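Local coordinates for bifunctional purine biosynthetic protein ADE5,7 (Cryptococcus neoformans var. grubii serotype A, PDB 7LVO), which catalyses, through this N-terminal GAR synthetase half, the ATP-dependent joining of phosphoribosylamine and glycine, the second step of de novo purine synthesis, at residues E172-Y177 / A212-V217; P254-Q259 / L371-G376; E340-M345 / A430-A435. One frame throughout, in Å; residues are numbered along the deposited sequence.

Contact 1 of 3, residues E172-Y177 / A212-V217; sequences EDAVAY and AALKSV
The flat group in this contact is the peptide joining A174 to V175, and the methyl CD1 of L214 lies over one of its faces. CD1 sits 3.5 Å from A174 O and 3.7 Å from A174 C, and is a little farther from the nitrogen of that peptide, V175 N, at 4.0 Å. Two aliphatic groups flank the peptide: A174 CB meets L214 CD1 at 3.7 Å, while V175 CG2 is more distant from the same methyl, at 4.4 Å. One branch of leucine therefore does all the touching. Its reach comes from an extended chain: chi2 of L214 is -179°, which sets CD1 anti to CA and drives it straight at the other helix. Alanine suits position 174 because its single methyl lets a leucine branch come right up to the helix backbone; the CA atoms of A174 and L214 are 7.5 Å apart. The contact is wholly apolar in its side chains, and it is small. On the side of its helix turned from the contact, S216 OG donates to A213 O at 2.9 Å, approaching from above the carbonyl plane, a side-chain bond back to the preceding turn near the end of helix 207-218. The two helices, 171-179 and 207-218, belong to the ATP-grasp domain and both rest on its four-stranded antiparallel sheet. A174 packs on F166 of strand 163-167, and L214 on I190 of strand 188-192, with Y171 and I178 of helix 171-179 completing the surroundings of the leucine.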
loop_
_atom_site.group_PDB
_atom_site.type_symbol
_atom_site.label_atom_id
_atom_site.label_comp_id
_atom_site.label_asym_id
_atom_site.label_seq_id
_atom_site.Cartn_x
_atom_site.Cartn_y
_atom_site.Cartn_z
ATOM N N GLU A 172 18.242 7.082 27.289
ATOM C CA GLU A 172 18.036 7.915 28.470
ATOM C C GLU A 172 17.154 9.118 28.146
ATOM O O GLU A 172 16.266 9.476 28.927
ATOM C CB GLU A 172 19.385 8.374 29.026
ATOM C CG GLU A 172 20.243 7.256 29.602
ATOM C CD GLU A 172 19.738 6.763 30.944
ATOM O OE1 GLU A 172 18.706 7.281 31.424
ATOM O OE2 GLU A 172 20.375 5.858 31.524
ATOM N N ASP A 173 17.386 9.752 26.997
ATOM C CA ASP A 173 16.587 10.912 26.622
ATOM C C ASP A 173 15.157 10.510 26.287
ATOM O O ASP A 173 14.211 11.242 26.608
ATOM C CB ASP A 173 17.233 11.628 25.436
ATOM C CG ASP A 173 18.615 12.161 25.760
ATOM O OD1 ASP A 173 18.799 12.710 26.865
ATOM O OD2 ASP A 173 19.516 12.029 24.908
ATOM N N ALA A 174 14.976 9.356 25.644
ATOM C CA ALA A 174 13.631 8.907 25.304
ATOM C C ALA A 174 12.786 8.710 26.556
ATOM O O ALA A 174 11.577 8.974 26.549
ATOM C CB ALA A 174 13.697 7.614 24.491
ATOM N N VAL A 175 13.406 8.249 27.643
ATOM C CA VAL A 175 12.676 8.075 28.894
ATOM C C VAL A 175 12.337 9.430 29.502
ATOM O O VAL A 175 11.200 9.671 29.932
ATOM C CB VAL A 175 13.489 7.208 29.873
ATOM C CG1 VAL A 175 12.836 7.196 31.247
ATOM C CG2 VAL A 175 13.632 5.788 29.333
ATOM N N ALA A 176 13.319 10.334 29.553
ATOM C CA ALA A 176 13.067 11.662 30.099
ATOM C C ALA A 176 11.993 12.397 29.309
ATOM O O ALA A 176 11.217 13.169 29.884
ATOM C CB ALA A 176 14.359 12.476 30.112
ATOM N N TYR A 177 11.932 12.175 27.994
ATOM C CA TYR A 177 10.933 12.853 27.175
ATOM C C TYR A 177 9.524 12.430 27.569
ATOM O O TYR A 177 8.615 13.264 27.647
ATOM C CB TYR A 177 11.199 12.566 25.696
ATOM C CG TYR A 177 10.232 13.238 24.747
ATOM C CD1 TYR A 177 10.222 14.617 24.596
ATOM C CD2 TYR A 177 9.336 12.493 23.995
ATOM C CE1 TYR A 177 9.345 15.232 23.730
ATOM C CE2 TYR A 177 8.456 13.100 23.122
ATOM C CZ TYR A 177 8.466 14.471 22.992
ATOM O OH TYR A 177 7.588 15.081 22.123
ATOM N N ALA A 212 8.387 0.543 28.964
ATOM C CA ALA A 212 8.652 -0.830 28.550
ATOM C C ALA A 212 8.778 -0.930 27.036
ATOM O O ALA A 212 9.649 -1.646 26.524
ATOM C CB ALA A 212 7.550 -1.755 29.061
ATOM N N ALA A 213 7.919 -0.216 26.302
ATOM C CA ALA A 213 7.988 -0.234 24.847
ATOM C C ALA A 213 9.267 0.404 24.320
ATOM O O ALA A 213 9.689 0.082 23.205
ATOM C CB ALA A 213 6.768 0.473 24.254
ATOM N N LEU A 214 9.891 1.296 25.091
ATOM C CA LEU A 214 11.152 1.890 24.660
ATOM C C LEU A 214 12.317 0.924 24.843
ATOM O O LEU A 214 13.223 0.873 24.005
ATOM C CB LEU A 214 11.418 3.189 25.424
ATOM C CG LEU A 214 10.502 4.372 25.105
ATOM C CD1 LEU A 214 10.913 5.594 25.915
ATOM C CD2 LEU A 214 10.521 4.678 23.616
ATOM N N LYS A 215 12.314 0.154 25.935
ATOM C CA LYS A 215 13.382 -0.816 26.152
ATOM C C LYS A 215 13.265 -2.002 25.205
ATOM O O LYS A 215 14.280 -2.611 24.848
ATOM C CB LYS A 215 13.377 -1.295 27.604
ATOM C CG LYS A 215 14.319 -2.459 27.876
ATOM C CD LYS A 215 14.440 -2.746 29.363
ATOM C CE LYS A 215 15.117 -1.599 30.094
ATOM N NZ LYS A 215 15.278 -1.880 31.547
ATOM N N SER A 216 12.044 -2.345 24.787
ATOM C CA SER A 216 11.860 -3.465 23.873
ATOM C C SER A 216 12.316 -3.136 22.457
ATOM O O SER A 216 12.568 -4.057 21.674
ATOM C CB SER A 216 10.391 -3.891 23.856
ATOM O OG SER A 216 9.549 -2.810 23.485
ATOM N N VAL A 217 12.429 -1.853 22.115
ATOM C CA VAL A 217 12.847 -1.447 20.784
ATOM C C VAL A 217 14.258 -0.875 20.762
ATOM O O VAL A 217 14.956 -1.027 19.751
ATOM C CB VAL A 217 11.842 -0.433 20.192
ATOM C CG1 VAL A 217 12.265 -0.017 18.794
ATOM C CG2 VAL A 217 10.436 -1.015 20.187
#

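Contact 2 of 3, residues P254-Q259 / L371-G376; sequences PMPAAQ and LGYKQG
P254-P256 and L371-Y373 approach each other as two extended pieces of chain, with CA of M255 and CA of Y373 the nearest pair at 7.9 Å. P254-Q259 forms the loop linking strands 252-254 and 259-263, and L371-G376 the loop leading into strand 377-384. P254, M255 and P256 keep backbone angles near those of polyproline II, as expected where two of three residues are prolines. The chain at G372 and Y373 is likewise stretched. Each segment finds backbone partners in other parts of the chain, M255 with L244 and K374 with L347, and between the two the tyrosine side chain meets both the backbone and the side chains of P254-P256. The pyrrolidine of P256 lies over one face of the tyrosine ring, with CD of P256 3.5 Å from the centroid of the Y373 ring and only 3° off its normal, a CH-pi contact. M255 crosses the tyrosine at about a right angle near its hydroxyl end: M255 CG is 3.3 Å from Y373 OH. The methionine chain then bends at chi3, 82°, which returns its methyl to the ring, with M255 CE 3.9 Å from Y373 CE1. The hydroxyl also comes close to the backbone, Y373 OH standing 2.9 Å from P254 O. Tyrosine suits the site by offering a broad face to proline and a polar end near a carbonyl; methionine, flexible and unbranched, can bend across the hydroxyl end. Chemically the contact is mostly apolar. Proline CD, bonded to the amide nitrogen, has somewhat electron-poor hydrogens, and placing it centrally over an electron-rich phenol ring should add a modest electrostatic attraction to the dispersion between them.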
loop_
_atom_site.group_PDB
_atom_site.type_symbol
_atom_site.label_atom_id
_atom_site.label_comp_id
_atom_site.label_asym_id
_atom_site.label_seq_id
_atom_site.Cartn_x
_atom_site.Cartn_y
_atom_site.Cartn_z
ATOM N N PRO A 254 -4.547 12.681 -7.592
ATOM C CA PRO A 254 -5.088 11.782 -6.563
ATOM C C PRO A 254 -6.158 10.856 -7.113
ATOM O O PRO A 254 -6.863 11.175 -8.071
ATOM C CB PRO A 254 -5.679 12.739 -5.513
ATOM C CG PRO A 254 -5.155 14.109 -5.855
ATOM C CD PRO A 254 -4.907 14.091 -7.343
ATOM N N MET A 255 -6.267 9.690 -6.493
ATOM C CA MET A 255 -7.405 8.806 -6.691
ATOM C C MET A 255 -8.458 9.099 -5.635
ATOM O O MET A 255 -8.189 9.780 -4.641
ATOM C CB MET A 255 -6.959 7.352 -6.604
ATOM C CG MET A 255 -5.780 6.989 -7.496
ATOM S SD MET A 255 -5.448 5.211 -7.463
ATOM C CE MET A 255 -6.649 4.618 -8.633
ATOM N N PRO A 256 -9.682 8.605 -5.822
ATOM C CA PRO A 256 -10.711 8.789 -4.788
ATOM C C PRO A 256 -10.219 8.291 -3.437
ATOM O O PRO A 256 -9.626 7.215 -3.328
ATOM C CB PRO A 256 -11.891 7.960 -5.308
ATOM C CG PRO A 256 -11.702 7.936 -6.797
ATOM C CD PRO A 256 -10.206 7.906 -7.014
ATOM N N ALA A 257 -10.469 9.089 -2.403
ATOM C CA ALA A 257 -10.037 8.733 -1.060
ATOM C C ALA A 257 -10.667 7.414 -0.635
ATOM O O ALA A 257 -11.803 7.096 -0.988
ATOM C CB ALA A 257 -10.409 9.835 -0.066
ATOM N N ALA A 258 -9.911 6.638 0.132
ATOM C CA ALA A 258 -10.348 5.327 0.582
ATOM C C ALA A 258 -10.223 5.227 2.094
ATOM O O ALA A 258 -9.531 6.016 2.736
ATOM C CB ALA A 258 -9.529 4.212 -0.086
ATOM N N GLN A 259 -10.927 4.244 2.661
ATOM C CA GLN A 259 -10.813 3.899 4.068
ATOM C C GLN A 259 -10.568 2.399 4.183
ATOM O O GLN A 259 -11.195 1.607 3.474
ATOM C CB GLN A 259 -12.064 4.283 4.856
ATOM C CG GLN A 259 -12.151 5.764 5.186
ATOM C CD GLN A 259 -13.271 6.075 6.165
ATOM O OE1 GLN A 259 -14.430 6.225 5.775
ATOM N NE2 GLN A 259 -12.929 6.164 7.446
ATOM N N LEU A 371 -6.985 10.270 -17.506
ATOM C CA LEU A 371 -7.044 9.538 -16.241
ATOM C C LEU A 371 -8.311 9.995 -15.520
ATOM O O LEU A 371 -8.342 11.096 -14.959
ATOM C CB LEU A 371 -5.800 9.785 -15.405
ATOM C CG LEU A 371 -5.530 8.825 -14.248
ATOM C CD1 LEU A 371 -4.150 9.109 -13.643
ATOM C CD2 LEU A 371 -6.602 8.909 -13.182
ATOM N N GLY A 372 -9.344 9.148 -15.549
ATOM C CA GLY A 372 -10.600 9.458 -14.904
ATOM C C GLY A 372 -11.077 8.296 -14.049
ATOM O O GLY A 372 -10.509 7.200 -14.076
ATOM N N TYR A 373 -12.140 8.559 -13.290
ATOM C CA TYR A 373 -12.725 7.572 -12.392
ATOM C C TYR A 373 -14.228 7.503 -12.614
ATOM O O TYR A 373 -14.895 8.537 -12.737
ATOM C CB TYR A 373 -12.418 7.911 -10.929
ATOM C CG TYR A 373 -10.952 8.177 -10.671
ATOM C CD1 TYR A 373 -10.031 7.137 -10.635
ATOM C CD2 TYR A 373 -10.490 9.466 -10.458
ATOM C CE1 TYR A 373 -8.691 7.379 -10.404
ATOM C CE2 TYR A 373 -9.155 9.716 -10.226
ATOM C CZ TYR A 373 -8.260 8.672 -10.204
ATOM O OH TYR A 373 -6.932 8.925 -9.964
ATOM N N LYS A 374 -14.754 6.282 -12.658
ATOM C CA LYS A 374 -16.177 6.079 -12.885
ATOM C C LYS A 374 -16.989 6.526 -11.672
ATOM O O LYS A 374 -16.459 6.790 -10.590
ATOM C CB LYS A 374 -16.467 4.612 -13.194
ATOM C CG LYS A 374 -16.016 3.651 -12.114
ATOM C CD LYS A 374 -16.180 2.190 -12.544
ATOM C CE LYS A 374 -17.586 1.670 -12.254
ATOM N NZ LYS A 374 -17.713 0.221 -12.573
ATOM N N GLN A 375 -18.300 6.618 -11.868
ATOM C CA GLN A 375 -19.204 6.972 -10.783
ATOM C C GLN A 375 -19.545 5.734 -9.957
ATOM O O GLN A 375 -19.470 4.596 -10.431
ATOM C CB GLN A 375 -20.476 7.609 -11.330
ATOM C CG GLN A 375 -20.226 8.823 -12.217
ATOM C CD GLN A 375 -21.508 9.478 -12.690
ATOM O OE1 GLN A 375 -22.468 9.616 -11.929
ATOM N NE2 GLN A 375 -21.534 9.882 -13.956
ATOM N N GLY A 376 -19.915 5.971 -8.707
ATOM C CA GLY A 376 -20.223 4.903 -7.786
ATOM C C GLY A 376 -19.110 4.644 -6.789
ATOM O O GLY A 376 -18.221 5.466 -6.563
#

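Contact 3 of 3, residues E340-M345 / A430-A435; sequences ETQALM and AVCASA
Q342 and C432 point at one another across the gap between a short helix and a strand, and the tip of the cysteine meets the root of the glutamine: Q342 CB touches C432 SG at 3.6 Å. Both side chains leave their backbones with the next atom anti to the carbonyl carbon, and for C432 this (chi1 -45°) puts the sulfur on the glutamine's beta carbon. Past that point the glutamine turns off. Its chain bends at chi2, 90°, carrying the amide away from the sulfur and toward D338, to which NE2 donates a hydrogen bond. The same NE2 passes A430 CB at 4.3 Å, so the methyl lies beside the amide at a loose distance. Glutamine thus fits a double task, its aliphatic start packing on the strand while its NE2 is held by D338 OD1. Cysteine is compact yet has a soft, polarisable sulfur, and alanine keeps that row of the strand low. Q342 O is buried here without a partner in the model; the nearest strand atoms to it are C432 CB and SG, each 4.1 Å away. Residues A430 and C432 face the helix, whereas the alternate residues V431 and A433 pack on I449 and L444 of helix 438-449 over the other side of the sheet. Strand 427-435 is hydrogen-bonded between strands 377-384 and 407-411, and S380 of the former touches both Q342 and C432. Helix 340-344 lies between this five-stranded antiparallel sheet and helix 47-56, where Q342 meets A51 and M345 meets L52.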
loop_
_atom_site.group_PDB
_atom_site.type_symbol
_atom_site.label_atom_id
_atom_site.label_comp_id
_atom_site.label_asym_id
_atom_site.label_seq_id
_atom_site.Cartn_x
_atom_site.Cartn_y
_atom_site.Cartn_z
ATOM N N GLU A 340 -6.394 -1.471 -0.490
ATOM C CA GLU A 340 -6.981 -0.288 -1.121
ATOM C C GLU A 340 -6.940 -0.401 -2.642
ATOM O O GLU A 340 -7.864 0.043 -3.334
ATOM C CB GLU A 340 -6.246 0.977 -0.668
ATOM C CG GLU A 340 -6.535 1.412 0.749
ATOM C CD GLU A 340 -5.522 0.894 1.740
ATOM O OE1 GLU A 340 -4.720 0.014 1.365
ATOM O OE2 GLU A 340 -5.526 1.367 2.890
ATOM N N THR A 341 -5.865 -0.981 -3.183
ATOM C CA THR A 341 -5.723 -1.071 -4.632
ATOM C C THR A 341 -6.804 -1.947 -5.242
ATOM O O THR A 341 -7.364 -1.611 -6.295
ATOM C CB THR A 341 -4.338 -1.609 -4.988
ATOM O OG1 THR A 341 -3.338 -0.713 -4.494
ATOM C CG2 THR A 341 -4.177 -1.762 -6.496
ATOM N N GLN A 342 -7.120 -3.074 -4.593
ATOM C CA GLN A 342 -8.123 -3.981 -5.151
ATOM C C GLN A 342 -9.458 -3.284 -5.369
ATOM O O GLN A 342 -10.180 -3.606 -6.320
ATOM C CB GLN A 342 -8.315 -5.187 -4.233
ATOM C CG GLN A 342 -7.097 -6.117 -4.154
ATOM C CD GLN A 342 -6.132 -5.744 -3.041
ATOM O OE1 GLN A 342 -5.638 -4.612 -2.971
ATOM N NE2 GLN A 342 -5.859 -6.699 -2.160
ATOM N N ALA A 343 -9.803 -2.328 -4.509
ATOM C CA ALA A 343 -11.052 -1.595 -4.696
ATOM C C ALA A 343 -10.891 -0.445 -5.684
ATOM O O ALA A 343 -11.763 -0.234 -6.530
ATOM C CB ALA A 343 -11.559 -1.070 -3.353
ATOM N N LEU A 344 -9.774 0.286 -5.602
ATOM C CA LEU A 344 -9.594 1.470 -6.440
ATOM C C LEU A 344 -9.452 1.099 -7.913
ATOM O O LEU A 344 -9.917 1.838 -8.791
ATOM C CB LEU A 344 -8.383 2.260 -5.975
ATOM C CG LEU A 344 -8.525 3.014 -4.653
ATOM C CD1 LEU A 344 -7.174 3.526 -4.152
ATOM C CD2 LEU A 344 -9.506 4.159 -4.794
ATOM N N MET A 345 -8.802 -0.030 -8.203
ATOM C CA MET A 345 -8.664 -0.465 -9.587
ATOM C C MET A 345 -10.028 -0.632 -10.250
ATOM O O MET A 345 -10.151 -0.483 -11.472
ATOM C CB MET A 345 -7.887 -1.774 -9.661
ATOM C CG MET A 345 -6.396 -1.656 -9.324
ATOM S SD MET A 345 -5.482 -0.593 -10.459
ATOM C CE MET A 345 -5.441 0.938 -9.543
ATOM N N ALA A 430 -9.233 -11.351 -1.759
ATOM C CA ALA A 430 -10.170 -10.260 -1.537
ATOM C C ALA A 430 -11.284 -10.358 -2.567
ATOM O O ALA A 430 -11.016 -10.487 -3.765
ATOM C CB ALA A 430 -9.467 -8.902 -1.632
ATOM N N VAL A 431 -12.525 -10.315 -2.099
ATOM C CA VAL A 431 -13.703 -10.309 -2.961
ATOM C C VAL A 431 -14.136 -8.858 -3.117
ATOM O O VAL A 431 -14.451 -8.192 -2.127
ATOM C CB VAL A 431 -14.832 -11.172 -2.382
ATOM C CG1 VAL A 431 -15.995 -11.250 -3.365
ATOM C CG2 VAL A 431 -14.319 -12.562 -2.052
ATOM N N CYS A 432 -14.137 -8.365 -4.349
ATOM C CA CYS A 432 -14.283 -6.941 -4.617
ATOM C C CYS A 432 -15.388 -6.705 -5.632
ATOM O O CYS A 432 -15.706 -7.577 -6.446
ATOM C CB CYS A 432 -12.966 -6.357 -5.136
ATOM S SG CYS A 432 -11.497 -6.890 -4.208
ATOM N N ALA A 433 -15.969 -5.507 -5.577
ATOM C CA ALA A 433 -17.052 -5.146 -6.479
ATOM C C ALA A 433 -17.235 -3.634 -6.475
ATOM O O ALA A 433 -16.884 -2.943 -5.511
ATOM C CB ALA A 433 -18.361 -5.844 -6.087
ATOM N N SER A 434 -17.797 -3.128 -7.571
ATOM C CA SER A 434 -18.195 -1.735 -7.685
ATOM C C SER A 434 -19.670 -1.667 -8.060
ATOM O O SER A 434 -20.238 -2.617 -8.607
ATOM C CB SER A 434 -17.354 -0.989 -8.727
ATOM O OG SER A 434 -17.569 -1.510 -10.026
ATOM N N ALA A 435 -20.294 -0.537 -7.755
ATOM C CA ALA A 435 -21.719 -0.358 -7.999
ATOM C C ALA A 435 -22.059 1.115 -7.809
ATOM O O ALA A 435 -21.274 1.862 -7.214
ATOM C CB ALA A 435 -22.565 -1.232 -7.056
#

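In the fold
Contacts 2 and 3 are neighbours, their centres 11 Å apart, and they touch directly: K374 NZ lies 3.1 Å from S434 OG, probably a hydrogen bond, while M255 CE packs 4.0 Å from L344 CB. Their segments alternate along the chain, and contact 3 joins a segment of the ATP-grasp region to one of the C domain. The side chains of M255 and Q342 are about 9 and 11 Å from that of S242, a predicted ATP-binding residue whose OG is hydrogen-bonded to E340 OE2. Contact 1 stands apart, its centre 42 Å from that of contact 2 and 41 Å from that of contact 3, although segment 212-217 itself lies within the predicted ATP-binding range.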